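Local coordinates for lipolytic enzyme, G-D-S-L family (Bacteroides thetaiotaomicron, PDB 7BR2), which metabolises the drug diltiazem in the gut as a serine esterase of the SGNH/GDSL hydrolase family, at residues G32-S37 with L355-W360; E96-N101 with V151-N156; I132-T137 with N173-T178; L317-E322 with K342-Q347. All coordinates share one frame; numbering follows the deposited sequence.

Contact 1 of 4, residues G32-S37 with L355-W360; sequences GGRYHS and LNEYRW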
loop_
_atom_site.group_PDB
_atom_site.type_symbol
_atom_site.label_atom_id
_atom_site.label_comp_id
_atom_site.label_asym_id
_atom_site.label_seq_id
_atom_site.Cartn_x
_atom_site.Cartn_y
_atom_site.Cartn_z
ATOM N N GLY A 32 -9.246 6.709 -1.983
ATOM C CA GLY A 32 -9.213 7.030 -0.579
ATOM C C GLY A 32 -8.372 6.109 0.273
ATOM O O GLY A 32 -8.319 6.304 1.492
ATOM N N GLY A 33 -7.709 5.108 -0.314
ATOM C CA GLY A 33 -6.960 4.135 0.451
ATOM C C GLY A 33 -5.450 4.354 0.436
ATOM O O GLY A 33 -4.912 5.199 -0.269
ATOM N N ARG A 34 -4.754 3.509 1.208
ATOM C CA ARG A 34 -3.332 3.704 1.454
ATOM C C ARG A 34 -2.441 2.563 0.977
ATOM O O ARG A 34 -1.224 2.631 1.181
ATOM C CB ARG A 34 -3.090 3.931 2.952
ATOM C CG ARG A 34 -3.439 5.338 3.463
ATOM C CD ARG A 34 -3.222 5.393 4.959
ATOM N NE ARG A 34 -3.505 6.693 5.572
ATOM C CZ ARG A 34 -4.723 7.151 5.870
ATOM N NH1 ARG A 34 -5.814 6.448 5.581
ATOM N NH2 ARG A 34 -4.852 8.334 6.449
ATOM N N TYR A 35 -2.985 1.544 0.318
ATOM C CA TYR A 35 -2.144 0.416 -0.052
ATOM C C TYR A 35 -0.959 0.878 -0.889
ATOM O O TYR A 35 0.164 0.392 -0.706
ATOM C CB TYR A 35 -2.956 -0.654 -0.787
ATOM C CG TYR A 35 -3.424 -0.297 -2.185
ATOM C CD1 TYR A 35 -2.573 -0.414 -3.295
ATOM C CD2 TYR A 35 -4.731 0.107 -2.412
ATOM C CE1 TYR A 35 -3.013 -0.091 -4.593
ATOM C CE2 TYR A 35 -5.185 0.418 -3.698
ATOM C CZ TYR A 35 -4.326 0.312 -4.783
ATOM O OH TYR A 35 -4.786 0.633 -6.043
ATOM N N HIS A 36 -1.183 1.840 -1.791
ATOM C CA HIS A 36 -0.096 2.337 -2.625
ATOM C C HIS A 36 0.902 3.125 -1.795
ATOM O O HIS A 36 2.119 3.040 -2.026
ATOM C CB HIS A 36 -0.649 3.184 -3.777
ATOM C CG HIS A 36 -1.798 4.072 -3.390
ATOM N ND1 HIS A 36 -1.628 5.273 -2.731
ATOM C CD2 HIS A 36 -3.130 3.942 -3.597
ATOM C CE1 HIS A 36 -2.809 5.831 -2.527
ATOM N NE2 HIS A 36 -3.736 5.049 -3.052
ATOM N N SER A 37 0.408 3.873 -0.807
ATOM C CA SER A 37 1.305 4.571 0.111
ATOM C C SER A 37 2.109 3.581 0.958
ATOM O O SER A 37 3.296 3.798 1.224
ATOM C CB SER A 37 0.499 5.527 0.992
ATOM O OG SER A 37 1.342 6.352 1.778
ATOM N N LEU A 355 6.197 11.309 7.563
ATOM C CA LEU A 355 6.393 12.138 6.373
ATOM C C LEU A 355 5.575 11.616 5.198
ATOM O O LEU A 355 4.920 12.395 4.476
ATOM C CB LEU A 355 7.883 12.182 6.015
ATOM C CG LEU A 355 8.754 12.966 7.007
ATOM C CD1 LEU A 355 10.231 12.684 6.795
ATOM C CD2 LEU A 355 8.480 14.464 6.906
ATOM N N ASN A 356 5.580 10.288 5.010
ATOM C CA ASN A 356 4.874 9.677 3.891
ATOM C C ASN A 356 3.368 9.851 4.024
ATOM O O ASN A 356 2.670 10.027 3.020
ATOM C CB ASN A 356 5.236 8.200 3.801
ATOM C CG ASN A 356 4.586 7.515 2.621
ATOM O OD1 ASN A 356 4.718 7.967 1.480
ATOM N ND2 ASN A 356 3.856 6.428 2.888
ATOM N N GLU A 357 2.845 9.807 5.255
ATOM C CA GLU A 357 1.407 10.024 5.461
ATOM C C GLU A 357 1.004 11.482 5.176
ATOM O O GLU A 357 -0.029 11.734 4.532
ATOM C CB GLU A 357 1.038 9.591 6.885
ATOM C CG GLU A 357 -0.341 10.009 7.379
ATOM C CD GLU A 357 -1.492 9.281 6.706
ATOM O OE1 GLU A 357 -1.264 8.200 6.110
ATOM O OE2 GLU A 357 -2.636 9.803 6.775
ATOM N N TYR A 358 1.814 12.451 5.628
ATOM C CA TYR A 358 1.587 13.851 5.242
ATOM C C TYR A 358 1.506 13.990 3.724
ATOM O O TYR A 358 0.609 14.657 3.173
ATOM C CB TYR A 358 2.727 14.741 5.749
ATOM C CG TYR A 358 2.736 15.096 7.216
ATOM C CD1 TYR A 358 1.610 15.629 7.834
ATOM C CD2 TYR A 358 3.886 14.946 7.978
ATOM C CE1 TYR A 358 1.624 15.980 9.167
ATOM C CE2 TYR A 358 3.901 15.291 9.329
ATOM C CZ TYR A 358 2.767 15.802 9.910
ATOM O OH TYR A 358 2.754 16.150 11.239
ATOM N N ARG A 359 2.469 13.364 3.036
ATOM C CA ARG A 359 2.505 13.371 1.575
ATOM C C ARG A 359 1.239 12.765 0.988
ATOM O O ARG A 359 0.627 13.335 0.075
ATOM C CB ARG A 359 3.744 12.608 1.089
ATOM C CG ARG A 359 3.834 12.452 -0.418
ATOM C CD ARG A 359 4.519 11.134 -0.791
ATOM N NE ARG A 359 3.773 9.955 -0.343
ATOM C CZ ARG A 359 2.689 9.471 -0.948
ATOM N NH1 ARG A 359 2.217 10.069 -2.034
ATOM N NH2 ARG A 359 2.082 8.384 -0.472
ATOM N N TRP A 360 0.827 11.610 1.515
ATOM C CA TRP A 360 -0.374 10.947 1.021
ATOM C C TRP A 360 -1.591 11.865 1.132
ATOM O O TRP A 360 -2.422 11.914 0.213
ATOM C CB TRP A 360 -0.587 9.629 1.776
ATOM C CG TRP A 360 -1.879 8.947 1.467
ATOM C CD1 TRP A 360 -2.117 8.040 0.471
ATOM C CD2 TRP A 360 -3.127 9.133 2.153
ATOM N NE1 TRP A 360 -3.435 7.640 0.506
ATOM C CE2 TRP A 360 -4.077 8.304 1.521
ATOM C CE3 TRP A 360 -3.530 9.922 3.231
ATOM C CZ2 TRP A 360 -5.415 8.244 1.936
ATOM C CZ3 TRP A 360 -4.864 9.859 3.648
ATOM C CH2 TRP A 360 -5.786 9.023 3.001
HETATM O O HOH W 1 0.275 7.126 -2.303
HETATM O O HOH W 2 0.840 6.705 4.218
#

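Contact 2 of 4, residues E96-N101 with V151-N156; sequences EYNGDN and VFKKKN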
loop_
_atom_site.group_PDB
_atom_site.type_symbol
_atom_site.label_atom_id
_atom_site.label_comp_id
_atom_site.label_asym_id
_atom_site.label_seq_id
_atom_site.Cartn_x
_atom_site.Cartn_y
_atom_site.Cartn_z
ATOM N N GLU A 96 -29.274 -4.424 -7.070
ATOM C CA GLU A 96 -30.044 -5.322 -7.926
ATOM C C GLU A 96 -29.683 -6.792 -7.755
ATOM O O GLU A 96 -30.427 -7.647 -8.250
ATOM C CB GLU A 96 -29.863 -4.956 -9.398
ATOM C CG GLU A 96 -30.506 -3.659 -9.854
ATOM C CD GLU A 96 -29.643 -2.435 -9.593
ATOM O OE1 GLU A 96 -28.779 -2.481 -8.685
ATOM O OE2 GLU A 96 -29.804 -1.442 -10.337
ATOM N N TYR A 97 -28.574 -7.121 -7.087
ATOM C CA TYR A 97 -28.270 -8.533 -6.871
ATOM C C TYR A 97 -29.270 -9.182 -5.932
ATOM O O TYR A 97 -29.405 -10.410 -5.948
ATOM C CB TYR A 97 -26.853 -8.722 -6.318
ATOM C CG TYR A 97 -25.792 -8.631 -7.379
ATOM C CD1 TYR A 97 -25.616 -9.663 -8.300
ATOM C CD2 TYR A 97 -24.973 -7.510 -7.483
ATOM C CE1 TYR A 97 -24.653 -9.587 -9.292
ATOM C CE2 TYR A 97 -24.005 -7.422 -8.475
ATOM C CZ TYR A 97 -23.850 -8.464 -9.380
ATOM O OH TYR A 97 -22.898 -8.394 -10.374
ATOM N N ASN A 98 -29.967 -8.391 -5.117
ATOM C CA ASN A 98 -30.978 -8.919 -4.218
ATOM C C ASN A 98 -32.381 -8.741 -4.780
ATOM O O ASN A 98 -33.368 -8.935 -4.057
ATOM C CB ASN A 98 -30.846 -8.253 -2.848
ATOM C CG ASN A 98 -29.520 -8.577 -2.167
ATOM O OD1 ASN A 98 -28.882 -9.594 -2.454
ATOM N ND2 ASN A 98 -29.087 -7.693 -1.286
ATOM N N GLY A 99 -32.488 -8.365 -6.054
ATOM C CA GLY A 99 -33.761 -8.179 -6.711
ATOM C C GLY A 99 -34.152 -9.397 -7.532
ATOM O O GLY A 99 -33.585 -10.485 -7.411
ATOM N N ASP A 100 -35.126 -9.186 -8.410
ATOM C CA ASP A 100 -35.758 -10.303 -9.099
ATOM C C ASP A 100 -34.889 -10.864 -10.216
ATOM O O ASP A 100 -34.958 -12.063 -10.508
ATOM C CB ASP A 100 -37.079 -9.829 -9.685
ATOM C CG ASP A 100 -38.050 -9.414 -8.609
ATOM O OD1 ASP A 100 -38.688 -10.284 -7.979
ATOM O OD2 ASP A 100 -38.128 -8.190 -8.366
ATOM N N ASN A 101 -34.038 -10.035 -10.830
ATOM C CA ASN A 101 -33.333 -10.435 -12.042
ATOM C C ASN A 101 -31.830 -10.450 -11.802
ATOM O O ASN A 101 -31.054 -9.940 -12.618
ATOM C CB ASN A 101 -33.707 -9.458 -13.163
ATOM C CG ASN A 101 -35.191 -9.517 -13.522
ATOM O OD1 ASN A 101 -35.734 -10.587 -13.818
ATOM N ND2 ASN A 101 -35.865 -8.370 -13.435
ATOM N N VAL A 151 -26.044 -8.073 2.673
ATOM C CA VAL A 151 -25.119 -8.603 1.672
ATOM C C VAL A 151 -25.739 -8.512 0.283
ATOM O O VAL A 151 -26.872 -8.958 0.071
ATOM C CB VAL A 151 -24.755 -10.060 1.992
ATOM C CG1 VAL A 151 -23.922 -10.670 0.876
ATOM C CG2 VAL A 151 -24.036 -10.146 3.294
ATOM N N PHE A 152 -24.985 -7.971 -0.679
ATOM C CA PHE A 152 -25.366 -8.053 -2.088
ATOM C C PHE A 152 -24.936 -9.419 -2.613
ATOM O O PHE A 152 -23.762 -9.643 -2.907
ATOM C CB PHE A 152 -24.765 -6.895 -2.884
ATOM C CG PHE A 152 -25.134 -5.534 -2.341
ATOM C CD1 PHE A 152 -26.468 -5.158 -2.226
ATOM C CD2 PHE A 152 -24.163 -4.650 -1.909
ATOM C CE1 PHE A 152 -26.820 -3.917 -1.717
ATOM C CE2 PHE A 152 -24.517 -3.404 -1.393
ATOM C CZ PHE A 152 -25.844 -3.044 -1.297
ATOM N N LYS A 153 -25.899 -10.335 -2.741
ATOM C CA LYS A 153 -25.582 -11.747 -2.920
ATOM C C LYS A 153 -24.917 -12.006 -4.265
ATOM O O LYS A 153 -25.422 -11.599 -5.316
ATOM C CB LYS A 153 -26.854 -12.596 -2.780
ATOM C CG LYS A 153 -27.361 -12.710 -1.352
ATOM C CD LYS A 153 -28.570 -13.630 -1.207
ATOM C CE LYS A 153 -29.906 -12.906 -1.243
ATOM N NZ LYS A 153 -30.395 -12.616 -2.606
ATOM N N LYS A 154 -23.783 -12.702 -4.215
ATOM C CA LYS A 154 -23.023 -13.152 -5.377
ATOM C C LYS A 154 -22.375 -12.014 -6.173
ATOM O O LYS A 154 -21.927 -12.222 -7.308
ATOM C CB LYS A 154 -23.877 -14.048 -6.278
ATOM C CG LYS A 154 -24.273 -15.344 -5.570
ATOM C CD LYS A 154 -22.981 -16.114 -5.311
ATOM C CE LYS A 154 -23.167 -17.460 -4.644
ATOM N NZ LYS A 154 -21.842 -18.090 -4.380
ATOM N N LYS A 155 -22.266 -10.830 -5.569
ATOM C CA LYS A 155 -21.627 -9.700 -6.233
ATOM C C LYS A 155 -20.142 -9.977 -6.487
ATOM O O LYS A 155 -19.607 -9.668 -7.572
ATOM C CB LYS A 155 -21.858 -8.442 -5.384
ATOM C CG LYS A 155 -20.878 -7.306 -5.567
ATOM C CD LYS A 155 -21.296 -6.090 -4.751
ATOM C CE LYS A 155 -20.278 -4.954 -4.851
ATOM N NZ LYS A 155 -20.174 -4.384 -6.217
ATOM N N ASN A 156 -19.471 -10.618 -5.531
ATOM C CA ASN A 156 -18.064 -10.915 -5.746
ATOM C C ASN A 156 -17.841 -11.921 -6.867
ATOM O O ASN A 156 -16.727 -11.994 -7.393
ATOM C CB ASN A 156 -17.400 -11.433 -4.477
ATOM C CG ASN A 156 -15.903 -11.304 -4.542
ATOM O OD1 ASN A 156 -15.391 -10.219 -4.794
ATOM N ND2 ASN A 156 -15.193 -12.413 -4.377
#

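Contact 3 of 4, residues I132-T137 with N173-T178; sequences IVMTGT and NGWEFT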
loop_
_atom_site.group_PDB
_atom_site.type_symbol
_atom_site.label_atom_id
_atom_site.label_comp_id
_atom_site.label_asym_id
_atom_site.label_seq_id
_atom_site.Cartn_x
_atom_site.Cartn_y
_atom_site.Cartn_z
ATOM N N ILE A 132 2.598 -2.768 -18.079
ATOM C CA ILE A 132 1.199 -2.862 -17.671
ATOM C C ILE A 132 1.045 -4.010 -16.678
ATOM O O ILE A 132 1.521 -5.125 -16.925
ATOM C CB ILE A 132 0.274 -3.056 -18.888
ATOM C CG1 ILE A 132 0.502 -1.960 -19.932
ATOM C CG2 ILE A 132 -1.182 -3.024 -18.469
ATOM C CD1 ILE A 132 0.157 -0.567 -19.428
ATOM N N VAL A 133 0.391 -3.744 -15.547
ATOM C CA VAL A 133 0.165 -4.754 -14.513
ATOM C C VAL A 133 -1.326 -4.803 -14.183
ATOM O O VAL A 133 -1.855 -3.896 -13.517
ATOM C CB VAL A 133 0.991 -4.477 -13.252
ATOM C CG1 VAL A 133 0.734 -5.541 -12.202
ATOM C CG2 VAL A 133 2.485 -4.396 -13.600
ATOM N N MET A 134 -2.001 -5.872 -14.610
ATOM C CA MET A 134 -3.382 -6.082 -14.193
ATOM C C MET A 134 -3.389 -6.524 -12.739
ATOM O O MET A 134 -2.682 -7.467 -12.375
ATOM C CB MET A 134 -4.048 -7.137 -15.076
ATOM C CG MET A 134 -4.211 -6.734 -16.532
ATOM S SD MET A 134 -5.411 -5.422 -16.767
ATOM C CE MET A 134 -4.418 -4.157 -17.561
ATOM N N THR A 135 -4.142 -5.823 -11.891
ATOM C CA THR A 135 -4.212 -6.154 -10.467
ATOM C C THR A 135 -5.679 -6.356 -10.117
ATOM O O THR A 135 -6.452 -5.391 -10.079
ATOM C CB THR A 135 -3.585 -5.079 -9.574
ATOM O OG1 THR A 135 -4.440 -3.928 -9.536
ATOM C CG2 THR A 135 -2.261 -4.664 -10.102
ATOM N N GLY A 136 -6.058 -7.607 -9.849
ATOM C CA GLY A 136 -7.440 -7.932 -9.558
ATOM C C GLY A 136 -7.883 -7.264 -8.281
ATOM O O GLY A 136 -7.193 -7.372 -7.266
ATOM N N THR A 137 -8.992 -6.526 -8.330
ATOM C CA THR A 137 -9.416 -5.739 -7.176
ATOM C C THR A 137 -9.629 -6.605 -5.934
ATOM O O THR A 137 -9.944 -7.799 -6.013
ATOM C CB THR A 137 -10.712 -4.990 -7.472
ATOM O OG1 THR A 137 -11.173 -4.362 -6.273
ATOM C CG2 THR A 137 -11.790 -5.940 -7.972
ATOM N N ASN A 173 -1.587 -10.294 -23.981
ATOM C CA ASN A 173 -0.852 -9.093 -24.346
ATOM C C ASN A 173 0.549 -9.027 -23.760
ATOM O O ASN A 173 1.266 -8.060 -24.021
ATOM C CB ASN A 173 -1.668 -7.869 -23.939
ATOM C CG ASN A 173 -2.984 -7.813 -24.672
ATOM O OD1 ASN A 173 -2.996 -7.766 -25.898
ATOM N ND2 ASN A 173 -4.093 -7.819 -23.940
ATOM N N GLY A 174 0.967 -10.027 -22.998
ATOM C CA GLY A 174 2.305 -9.987 -22.447
ATOM C C GLY A 174 2.425 -9.086 -21.245
ATOM O O GLY A 174 3.503 -8.535 -20.991
ATOM N N TRP A 175 1.343 -8.921 -20.494
ATOM C CA TRP A 175 1.316 -8.113 -19.288
ATOM C C TRP A 175 1.396 -9.012 -18.062
ATOM O O TRP A 175 1.020 -10.182 -18.106
ATOM C CB TRP A 175 0.037 -7.285 -19.240
ATOM C CG TRP A 175 -0.120 -6.400 -20.409
ATOM C CD1 TRP A 175 0.877 -5.929 -21.207
ATOM C CD2 TRP A 175 -1.336 -5.823 -20.893
ATOM N NE1 TRP A 175 0.357 -5.117 -22.178
ATOM C CE2 TRP A 175 -1.001 -5.026 -22.006
ATOM C CE3 TRP A 175 -2.674 -5.902 -20.496
ATOM C CZ2 TRP A 175 -1.960 -4.315 -22.735
ATOM C CZ3 TRP A 175 -3.628 -5.196 -21.223
ATOM C CH2 TRP A 175 -3.265 -4.412 -22.326
ATOM N N GLU A 176 1.860 -8.438 -16.953
ATOM C CA GLU A 176 1.891 -9.166 -15.695
ATOM C C GLU A 176 0.519 -9.123 -15.028
ATOM O O GLU A 176 -0.319 -8.273 -15.331
ATOM C CB GLU A 176 2.970 -8.597 -14.764
ATOM C CG GLU A 176 4.343 -8.501 -15.440
ATOM C CD GLU A 176 5.366 -7.697 -14.647
ATOM O OE1 GLU A 176 6.462 -8.237 -14.388
ATOM O OE2 GLU A 176 5.089 -6.525 -14.308
ATOM N N PHE A 177 0.287 -10.068 -14.116
ATOM C CA PHE A 177 -1.000 -10.166 -13.445
ATOM C C PHE A 177 -0.779 -10.541 -11.988
ATOM O O PHE A 177 0.036 -11.417 -11.680
ATOM C CB PHE A 177 -1.914 -11.214 -14.114
ATOM C CG PHE A 177 -3.208 -11.457 -13.369
ATOM C CD1 PHE A 177 -3.285 -12.389 -12.329
ATOM C CD2 PHE A 177 -4.356 -10.741 -13.701
ATOM C CE1 PHE A 177 -4.474 -12.595 -11.633
ATOM C CE2 PHE A 177 -5.558 -10.947 -13.013
ATOM C CZ PHE A 177 -5.614 -11.878 -11.977
ATOM N N THR A 178 -1.537 -9.898 -11.102
ATOM C CA THR A 178 -1.634 -10.300 -9.708
ATOM C C THR A 178 -3.064 -10.052 -9.248
ATOM O O THR A 178 -3.788 -9.243 -9.830
ATOM C CB THR A 178 -0.640 -9.549 -8.828
ATOM O OG1 THR A 178 -0.700 -10.074 -7.500
ATOM C CG2 THR A 178 -0.974 -8.065 -8.794
#

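Contact 4 of 4, residues L317-E322 with K342-Q347; sequences LIDDQE and KTPQYQ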
loop_
_atom_site.group_PDB
_atom_site.type_symbol
_atom_site.label_atom_id
_atom_site.label_comp_id
_atom_site.label_asym_id
_atom_site.label_seq_id
_atom_site.Cartn_x
_atom_site.Cartn_y
_atom_site.Cartn_z
ATOM N N LEU A 317 20.458 -2.803 24.621
ATOM C CA LEU A 317 20.480 -1.374 24.365
ATOM C C LEU A 317 21.016 -1.129 22.962
ATOM O O LEU A 317 21.917 -1.832 22.501
ATOM C CB LEU A 317 21.347 -0.630 25.384
ATOM C CG LEU A 317 20.979 -0.692 26.868
ATOM C CD1 LEU A 317 21.757 -1.788 27.541
ATOM C CD2 LEU A 317 21.263 0.636 27.535
ATOM N N ILE A 318 20.437 -0.162 22.263
ATOM C CA ILE A 318 20.942 0.246 20.961
ATOM C C ILE A 318 21.144 1.747 21.028
ATOM O O ILE A 318 20.205 2.484 21.362
ATOM C CB ILE A 318 19.992 -0.137 19.819
ATOM C CG1 ILE A 318 19.739 -1.649 19.839
ATOM C CG2 ILE A 318 20.590 0.295 18.467
ATOM C CD1 ILE A 318 19.008 -2.191 18.627
ATOM N N ASP A 319 22.365 2.199 20.743
ATOM C CA ASP A 319 22.726 3.607 20.892
ATOM C C ASP A 319 22.339 4.136 22.275
ATOM O O ASP A 319 21.848 5.257 22.423
ATOM C CB ASP A 319 22.111 4.460 19.779
ATOM C CG ASP A 319 22.948 4.450 18.517
ATOM O OD1 ASP A 319 24.006 3.788 18.520
ATOM O OD2 ASP A 319 22.551 5.114 17.533
ATOM N N ASP A 320 22.481 3.271 23.281
ATOM C CA ASP A 320 22.255 3.565 24.698
ATOM C C ASP A 320 20.782 3.744 25.062
ATOM O O ASP A 320 20.469 4.326 26.112
ATOM C CB ASP A 320 23.070 4.780 25.169
ATOM C CG ASP A 320 23.326 4.760 26.685
ATOM O OD1 ASP A 320 23.642 3.679 27.226
ATOM O OD2 ASP A 320 23.221 5.821 27.338
ATOM N N GLN A 321 19.862 3.242 24.243
ATOM C CA GLN A 321 18.444 3.251 24.579
ATOM C C GLN A 321 18.016 1.834 24.929
ATOM O O GLN A 321 18.183 0.909 24.124
ATOM C CB GLN A 321 17.584 3.793 23.441
ATOM C CG GLN A 321 16.842 5.092 23.798
ATOM C CD GLN A 321 15.751 4.912 24.875
ATOM O OE1 GLN A 321 14.939 3.967 24.847
ATOM N NE2 GLN A 321 15.738 5.841 25.841
ATOM N N GLU A 322 17.453 1.673 26.119
ATOM C CA GLU A 322 17.003 0.365 26.547
ATOM C C GLU A 322 15.848 -0.098 25.675
ATOM O O GLU A 322 14.853 0.607 25.513
ATOM C CB GLU A 322 16.601 0.417 28.021
ATOM C CG GLU A 322 15.992 -0.869 28.538
ATOM C CD GLU A 322 15.953 -0.933 30.060
ATOM O OE1 GLU A 322 16.504 -0.022 30.727
ATOM O OE2 GLU A 322 15.384 -1.914 30.588
ATOM N N LYS A 342 11.253 0.620 20.101
ATOM C CA LYS A 342 12.164 1.524 20.785
ATOM C C LYS A 342 13.534 1.638 20.126
ATOM O O LYS A 342 14.327 2.479 20.558
ATOM C CB LYS A 342 12.329 1.085 22.235
ATOM C CG LYS A 342 11.067 1.208 23.063
ATOM C CD LYS A 342 11.330 0.668 24.461
ATOM C CE LYS A 342 10.073 0.564 25.306
ATOM N NZ LYS A 342 10.236 1.220 26.643
ATOM N N THR A 343 13.844 0.828 19.109
ATOM C CA THR A 343 15.166 0.935 18.500
ATOM C C THR A 343 15.288 2.261 17.757
ATOM O O THR A 343 14.290 2.806 17.267
ATOM C CB THR A 343 15.462 -0.216 17.535
ATOM O OG1 THR A 343 14.779 -0.031 16.293
ATOM C CG2 THR A 343 15.061 -1.563 18.151
ATOM N N PRO A 344 16.503 2.803 17.671
ATOM C CA PRO A 344 16.688 4.056 16.925
ATOM C C PRO A 344 16.321 3.935 15.464
ATOM O O PRO A 344 15.719 4.862 14.917
ATOM C CB PRO A 344 18.176 4.360 17.127
ATOM C CG PRO A 344 18.498 3.680 18.423
ATOM C CD PRO A 344 17.714 2.403 18.388
ATOM N N GLN A 345 16.646 2.807 14.822
ATOM C CA GLN A 345 16.291 2.627 13.422
ATOM C C GLN A 345 14.780 2.522 13.237
ATOM O O GLN A 345 14.259 2.913 12.186
ATOM C CB GLN A 345 16.989 1.398 12.817
ATOM C CG GLN A 345 16.616 0.041 13.425
ATOM C CD GLN A 345 17.620 -0.484 14.460
ATOM O OE1 GLN A 345 18.143 0.267 15.289
ATOM N NE2 GLN A 345 17.846 -1.798 14.442
ATOM N N TYR A 346 14.057 1.998 14.231
ATOM C CA TYR A 346 12.602 1.980 14.124
ATOM C C TYR A 346 12.029 3.378 14.313
ATOM O O TYR A 346 11.063 3.745 13.645
ATOM C CB TYR A 346 11.974 1.006 15.124
ATOM C CG TYR A 346 10.562 0.623 14.724
ATOM C CD1 TYR A 346 10.331 -0.398 13.808
ATOM C CD2 TYR A 346 9.460 1.333 15.205
ATOM C CE1 TYR A 346 9.052 -0.734 13.420
ATOM C CE2 TYR A 346 8.172 1.009 14.813
ATOM C CZ TYR A 346 7.978 -0.027 13.924
ATOM O OH TYR A 346 6.708 -0.387 13.535
ATOM N N GLN A 347 12.623 4.173 15.201
ATOM C CA GLN A 347 12.219 5.565 15.328
ATOM C C GLN A 347 12.472 6.337 14.028
ATOM O O GLN A 347 11.623 7.124 13.584
ATOM C CB GLN A 347 12.970 6.198 16.496
ATOM C CG GLN A 347 12.553 5.691 17.877
ATOM C CD GLN A 347 11.126 6.083 18.237
ATOM O OE1 GLN A 347 10.254 5.227 18.431
ATOM N NE2 GLN A 347 10.883 7.381 18.329
#

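Contact 1 of 4, residues G32-S37 with L355-W360
The start of helix 35-46 and the loop before it lie against one side of helix 344-377, with Ser37 CA and Trp360 CA 6.7 Å apart. Trp360 fills the middle, its CG anti to the backbone N (chi1 173°). Over one face of the indole lies the Arg34 guanidinium in a cation-pi stack, CZ 3.8 Å from the centroid of the Trp360 six-membered ring. Arg34 CG sits over the five-membered ring. At the indole edge, Trp360 NE1 donates to Gly33 O at 3.0 Å. The Glu357 carboxylate is nearly coplanar with the guanidinium and is gripped side-on: Arg34 NH2 meets Glu357 OE2 at 2.7 Å and NE meets OE1, each on a syn lone pair. Asn356 ND2 donates to Ser37 O at 3.2 Å. A leucine in place of Trp360 has no N-H for Gly33 O and no flat face for Arg34, which would probably loosen the loop from the helix. This stacked arginine with its side-on salt bridge joins the SGNH hydrolase fold to helix 344-377.

Contact 2 of 4, residues E96-N101 with V151-N156
Tyr97 makes the tight part of this contact. One face of its ring is laid over the backbone of Lys155. Lys155 CA stands 4.0 Å from the Tyr97 ring centroid, almost on the ring normal, in a CH-pi contact. Tyr97 CB also rests 3.4 Å from Lys153 O. Beyond the ring, Tyr97 OH bonds to Thr158 and to Ser92 O. The segment Phe152-Lys155 is a type II beta turn that leads into helix 155-173, so the ring packs where turn becomes helix. The solvent side lies at partly exposed Asn98 and exposed Lys153, held by polar bonds rather than close packing. The Asn98 amide spans from Val151, just before the turn, to Lys153 within it. Asn98 ND2 donates to Val151 O at 2.9 Å, and Lys153 N donates to Asn98 OD1 at 3.1 Å, nearly straight and on a lone pair. An alanine here removes the amide and both bonds, which would probably loosen the loop from the turn. Lys153 NZ curls back to Asn98 OD1 in a weak bond.

Contact 3 of 4, residues I132-T137 with N173-T178
Ile132 is the main bump here, and the indole of Trp175 is the flat surface that receives it. Ile132 CB stands 3.6 Å from the centroid of the Trp175 five-membered ring, only 6° off its normal. Ile132 CG2 reaches the six-membered part, at 3.7 Å from Trp175 CD2, while Ile132 CG1 lies near Trp175 NE1. On the opposite face of the indole sits Asn173 CB, so the ring is clamped between two aliphatic groups. Met134 is bent at chi2 and chi3, which brings its CE 3.8 Å from Trp175 CE3. Met134 CB meets Phe177 CD2 at 3.9 Å. Met134 and Phe177 point to the same face of the sheet, where helix 155-173 packs on both. Val133, Glu176, Thr135 and Thr178 share the other face. There the two threonines lie side by side, Thr135 CG2 to Thr178 CG2 at 3.9 Å. Glu176 has its salt bridge with Arg131. The backbones join in parallel register. Thr178 N donates to Met134 O at 3.0 Å, nearly along the C=O axis, and Gly136 N donates to Thr178 O at 2.8 Å. Strand 131-136, helix 155-173 and strand 176-179 form a beta-alpha-beta crossover at the edge of the parallel sheet of the SGNH hydrolase fold.

Contact 4 of 4, residues L317-E322 with K342-Q347
A type I' turn from Ile318 to Gln321 links two antiparallel strands and faces the first turn of helix 344-377, with the CA atoms of Ile318 and Thr343 6.3 Å apart. Ile318 carries the packing. Ile318 CG2, anti to the backbone N, touches Pro344 CD at 3.6 Å. Ile318 CD1 lies alongside Thr343 CG2 at 4.0 Å. Pro344 CG meets Asp319 CB at 3.9 Å, so the proline ring rests against both Ile318 and the turn. The Asp319 carboxylate bonds to Lys444 N and forms a salt bridge with Arg443, both of strand 443-449. Thr343 is the N-cap: its OG1 accepts from Tyr346 N at 3.0 Å, while its methyl packs on Ile318. On the exposed side, the aliphatic chain of Lys342 passes Glu322 O, with Lys342 CD 3.7 Å from it. No hydrogen bond crosses between the segments. Hairpin and helix start are therefore held together by apolar packing, while the Asp319 carboxylate and the Gln345 amide, which bonds to Glu303, find partners outside the two segments.

The first segment of contact 1 comes earliest in the chain, and its partner 355-360 comes last, so the other three contacts lie between. Contacts 2 and 3 both belong to the hydrolase fold and interlock along the chain. Helix 155-173 begins in contact 2 and ends at contact 3; the centres of the two contacts are about 27 Å apart. Contact 3 lies at the edge of the parallel sheet. Contact 4 uses the hairpin at one edge of the antiparallel sheet and shares helix 344-377 with contact 1; their centres are about 26 Å apart. Contacts 2 and 4 are farthest apart, centres about 53 Å, on opposite sides of the chain's centre. Helix 344-377 thus runs from the antiparallel sheet to the hydrolase fold and ties them together.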